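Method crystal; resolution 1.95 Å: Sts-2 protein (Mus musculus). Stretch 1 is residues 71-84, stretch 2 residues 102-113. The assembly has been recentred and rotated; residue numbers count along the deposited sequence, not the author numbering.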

# COMPACT_ATOMS: atom_id res chain seq x y z
N GLY A 71 4.77 -1.16 3.41
CA GLY A 71 5.59 -0.02 3.90
C GLY A 71 6.20 0.78 2.75
O GLY A 71 6.27 2.02 2.80
N ILE A 72 6.68 0.08 1.73
CA ILE A 72 7.22 0.73 0.53
C ILE A 72 6.14 1.55 -0.16
O ILE A 72 6.40 2.68 -0.57
N PHE A 73 4.94 0.96 -0.33
CA PHE A 73 3.79 1.69 -0.86
C PHE A 73 3.48 2.96 -0.03
O PHE A 73 3.28 4.03 -0.60
N GLN A 74 3.46 2.84 1.31
CA GLN A 74 3.16 3.99 2.16
C GLN A 74 4.19 5.11 1.96
O GLN A 74 3.82 6.27 1.83
N ALA A 75 5.47 4.74 1.91
CA ALA A 75 6.56 5.70 1.76
C ALA A 75 6.48 6.41 0.42
O ALA A 75 6.58 7.65 0.35
N ARG A 76 6.24 5.65 -0.64
CA ARG A 76 6.09 6.22 -1.97
C ARG A 76 4.87 7.14 -2.09
O ARG A 76 4.92 8.20 -2.75
N LEU A 77 3.75 6.73 -1.47
CA LEU A 77 2.53 7.54 -1.50
C LEU A 77 2.73 8.90 -0.81
O LEU A 77 2.31 9.95 -1.33
N ALA A 78 3.35 8.87 0.35
CA ALA A 78 3.79 10.10 1.04
C ALA A 78 4.73 10.99 0.20
O ALA A 78 4.54 12.21 0.15
N GLY A 79 5.74 10.40 -0.43
CA GLY A 79 6.67 11.16 -1.30
C GLY A 79 5.94 11.82 -2.47
O GLY A 79 6.17 12.99 -2.79
N GLU A 80 5.05 11.07 -3.11
CA GLU A 80 4.18 11.59 -4.17
C GLU A 80 3.29 12.75 -3.70
O GLU A 80 3.16 13.76 -4.42
N ALA A 81 2.71 12.63 -2.51
CA ALA A 81 1.92 13.73 -1.94
C ALA A 81 2.80 14.96 -1.68
O ALA A 81 2.40 16.10 -1.97
N LEU A 82 4.01 14.73 -1.15
CA LEU A 82 4.96 15.82 -0.98
C LEU A 82 5.26 16.51 -2.30
O LEU A 82 5.26 17.75 -2.35
N LEU A 83 5.52 15.74 -3.35
CA LEU A 83 5.66 16.34 -4.70
C LEU A 83 4.45 17.20 -5.08
O LEU A 83 4.61 18.36 -5.49
N ASP A 84 3.25 16.62 -4.93
CA ASP A 84 1.99 17.29 -5.27
C ASP A 84 1.80 18.61 -4.51
O ASP A 84 1.28 19.60 -5.05
N GLN A 102 15.29 3.13 4.07
CA GLN A 102 14.42 2.76 2.93
C GLN A 102 13.26 3.74 2.72
O GLN A 102 12.95 4.15 1.59
N THR A 103 12.63 4.09 3.82
CA THR A 103 11.53 5.08 3.79
C THR A 103 12.06 6.38 3.17
O THR A 103 11.42 6.95 2.28
N ALA A 104 13.24 6.83 3.62
CA ALA A 104 13.85 8.04 3.08
C ALA A 104 14.07 7.94 1.57
O ALA A 104 13.71 8.86 0.83
N LYS A 105 14.66 6.83 1.11
CA LYS A 105 14.91 6.63 -0.32
C LYS A 105 13.61 6.69 -1.13
O LYS A 105 13.54 7.36 -2.15
N HIS A 106 12.57 5.99 -0.68
CA HIS A 106 11.31 5.93 -1.45
C HIS A 106 10.61 7.29 -1.54
O HIS A 106 10.12 7.69 -2.59
N ILE A 107 10.61 8.04 -0.44
CA ILE A 107 10.11 9.42 -0.46
C ILE A 107 10.88 10.27 -1.50
O ILE A 107 10.26 10.93 -2.33
N LEU A 108 12.22 10.25 -1.43
CA LEU A 108 13.05 11.00 -2.37
C LEU A 108 12.86 10.62 -3.83
O LEU A 108 12.90 11.48 -4.71
N GLU A 109 12.67 9.32 -4.11
CA GLU A 109 12.44 8.84 -5.47
C GLU A 109 11.14 9.43 -6.03
O GLU A 109 11.12 9.93 -7.17
N GLU A 110 10.10 9.48 -5.20
CA GLU A 110 8.82 10.05 -5.63
C GLU A 110 8.84 11.57 -5.69
O GLU A 110 8.06 12.16 -6.44
N LEU A 111 9.71 12.19 -4.90
CA LEU A 111 9.96 13.63 -5.01
C LEU A 111 10.82 14.00 -6.23
O LEU A 111 10.95 15.18 -6.55
N LYS A 112 11.45 13.01 -6.85
CA LYS A 112 12.41 13.20 -7.95
C LYS A 112 13.71 13.88 -7.50
O LYS A 112 14.41 14.54 -8.31
N LEU A 113 14.06 13.67 -6.24
CA LEU A 113 15.21 14.30 -5.63
C LEU A 113 16.28 13.32 -5.19
O LEU A 113 17.24 13.70 -4.53

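Where two helices pack without a direct hydrogen bond, a water can supply the polar link, and a small residue usually occupies the point of nearest approach, with the longer side chains of the partner packed around it. The pairing of residues 71-84 with residues 102-113 in Sts-2 illustrates the principle: no clear direct hydrogen bond links the two stretches, and the strongest polar link is made by a water. The CA-to-CB bond of Arg76 points sideways, and the side chain is extended (chi1 m, chi2 and chi3 t); its NE donates to water 1 at 2.6 Å from the water O. The same water O donates to Glu109 OE1 at 2.5 Å and hydrogen-bonds His106 ND1 at 3.0 Å. One solvent molecule thus joins a cation, a carboxylate and an imidazole; Arg76 NH2 is 4.5 Å from Glu109 OE1, beyond a salt bridge. Glu109, chi1 m and chi2 t, has a CA-to-CB bond that points sideways, but the end of its side chain comes nearer and so reaches the water. Glu110 OE2 also lies 4.5 Å from Arg76 NE, well out of the guanidinium plane, so the relation is one of charge alone.

The CA-to-CB bond of His106, chi1 m, points toward the first helix, and the residue serves the polar cluster and the apolar packing alike. Ile72 (m, t) lays its CG2 over one face of the imidazole, 3.7 Å from the centroid of the His106 ring and 14° off the normal, a CH-pi contact. Ala75, whose CB points toward the partner helix, has that CB 3.7 Å from His106 CB and 3.9 Å from CG2 of Thr103 (m). Its short side chain sits between His106 and Thr103, and Ala75 O rests 3.5 Å from CG1 of Ile107 (m, t).

The helix axes approach to 7.3 Å at a crossing angle of -39°. The closest backbone approach in the register follows one turn after Ala75, where the CA atoms of Gly79 and Ile107 are 3.9 Å apart. An ideal CB on Gly79 would point toward the other helix and fall 2.6 Å from Ile107 O and 3.0 Å from Glu110 CB, both clashes; the bare glycine leaves room for these atoms. The CA-to-CB bond of Glu110, chi1 and chi2 both m, points toward this surface, with Glu110 CB 3.4 Å from Glu80 N and Glu110 CG 3.2 Å from Arg76 O. Its aliphatic part therefore packs against the helix backbone.

Beyond the glycine, leucines take over. The CA-to-CB bond of Leu82 (m, t) points toward the second stretch; Leu82 CD1 is 3.9 Å from Ile107 CG2, while Leu82 CB lies 3.9 Å from Leu111 CD1. Leu111 has both chi angles between wells, yet the end of its side chain comes nearer the first helix, with Leu111 CD1 3.5 Å from Leu83 N. The CA-to-CB bond of Leu83 (t, p) also points toward the contact, with Leu83 CD2 3.5 Å from Glu110 O and 3.8 Å from Lys112 CE. Lys112 (m, t, t, m) has left helical geometry with positive phi in a Schellman motif, and its aliphatic chain borders the apolar end of the interface.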

# COMPACT_ATOMS: atom_id res chain seq x y z
CB ILE A 72 7.81 -0.31 -0.48
CG1 ILE A 72 9.04 -1.01 0.13
CG2 ILE A 72 8.17 0.36 -1.82
CD1 ILE A 72 9.45 -2.35 -0.60
CB PHE A 73 2.55 0.77 -0.99
CG PHE A 73 1.23 1.43 -0.62
CD1 PHE A 73 0.59 2.32 -1.50
CD2 PHE A 73 0.63 1.15 0.61
CE1 PHE A 73 -0.63 2.92 -1.15
CE2 PHE A 73 -0.61 1.76 0.97
CZ PHE A 73 -1.22 2.65 0.08
CB GLN A 74 3.08 3.59 3.64
CG GLN A 74 1.99 2.52 3.92
CD GLN A 74 2.20 1.86 5.26
OE1 GLN A 74 3.32 1.80 5.77
NE2 GLN A 74 1.12 1.39 5.85
CB ALA A 75 7.94 4.98 1.92
CB ARG A 76 6.08 5.12 -3.05
CG ARG A 76 7.42 4.34 -3.23
CD ARG A 76 7.32 3.35 -4.43
NE ARG A 76 8.62 2.74 -4.80
CZ ARG A 76 8.80 1.51 -5.30
NH1 ARG A 76 7.77 0.68 -5.48
NH2 ARG A 76 10.03 1.10 -5.62
CB LEU A 77 1.36 6.78 -0.83
CG LEU A 77 -0.07 7.28 -1.10
CD1 LEU A 77 -0.46 6.97 -2.57
CD2 LEU A 77 -1.01 6.63 -0.14
CB ALA A 78 4.46 9.75 2.38
CB GLU A 80 3.35 10.46 -4.77
CG GLU A 80 2.45 10.92 -5.94
CD GLU A 80 1.46 9.84 -6.32
OE1 GLU A 80 0.87 9.23 -5.42
OE2 GLU A 80 1.30 9.59 -7.52
CB ALA A 81 1.21 13.30 -0.65
CB LEU A 82 6.26 15.35 -0.30
CG LEU A 82 6.10 15.16 1.21
CD1 LEU A 82 7.21 14.27 1.77
CD2 LEU A 82 6.02 16.55 1.96
CB LEU A 83 5.95 15.29 -5.80
CG LEU A 83 6.30 15.86 -7.18
CD1 LEU A 83 7.59 16.69 -7.09
CD2 LEU A 83 6.45 14.76 -8.23
CB ASP A 84 0.81 16.35 -5.00
CG ASP A 84 0.72 15.18 -6.00
OD1 ASP A 84 1.48 15.14 -7.00
OD2 ASP A 84 -0.13 14.29 -5.76
CB GLN A 102 13.89 1.33 3.09
CG GLN A 102 14.96 0.24 2.83
CD GLN A 102 14.43 -1.15 3.12
OE1 GLN A 102 13.69 -1.38 4.09
NE2 GLN A 102 14.83 -2.11 2.27
CB THR A 103 10.94 5.32 5.20
OG1 THR A 103 10.46 4.10 5.78
CG2 THR A 103 9.74 6.32 5.15
CB ALA A 104 15.18 8.37 3.80
CB LYS A 105 15.63 5.28 -0.56
CG LYS A 105 15.84 4.88 -2.05
CD LYS A 105 16.39 3.43 -2.15
CE LYS A 105 16.86 3.03 -3.55
NZ LYS A 105 17.21 1.57 -3.54
CB HIS A 106 10.39 4.84 -0.87
CG HIS A 106 10.88 3.45 -1.11
ND1 HIS A 106 11.12 2.95 -2.37
CD2 HIS A 106 11.18 2.45 -0.24
CE1 HIS A 106 11.55 1.70 -2.27
NE2 HIS A 106 11.61 1.38 -0.99
CB ILE A 107 10.18 10.07 0.95
CG1 ILE A 107 9.20 9.40 1.91
CG2 ILE A 107 9.92 11.58 0.88
CD1 ILE A 107 9.38 9.82 3.36
CB LEU A 108 14.53 10.87 -2.00
CG LEU A 108 15.06 11.72 -0.83
CD1 LEU A 108 16.37 11.12 -0.37
CD2 LEU A 108 15.27 13.18 -1.27
CB GLU A 109 12.47 7.32 -5.53
CG GLU A 109 13.89 6.77 -5.65
CD GLU A 109 13.97 5.25 -5.46
OE1 GLU A 109 12.92 4.56 -5.41
OE2 GLU A 109 15.11 4.75 -5.35
CB GLU A 110 7.69 9.59 -4.73
CG GLU A 110 7.34 8.11 -4.87
CD GLU A 110 6.83 7.74 -6.24
OE1 GLU A 110 6.12 8.56 -6.89
OE2 GLU A 110 7.18 6.62 -6.68
CB LEU A 111 10.71 14.13 -3.77
CG LEU A 111 10.22 15.09 -2.69
CD1 LEU A 111 8.99 15.97 -3.05
CD2 LEU A 111 10.07 14.45 -1.35
CB LYS A 112 11.79 13.92 -9.15
CG LYS A 112 10.63 13.17 -9.78
CD LYS A 112 9.99 13.96 -10.93
CE LYS A 112 8.55 13.49 -11.19
NZ LYS A 112 8.38 12.03 -10.98
CB LEU A 113 14.74 15.15 -4.43
CG LEU A 113 13.82 16.32 -4.76
CD1 LEU A 113 13.36 16.97 -3.44
CD2 LEU A 113 14.54 17.34 -5.63
O HOH W 1 10.50 4.50 -4.85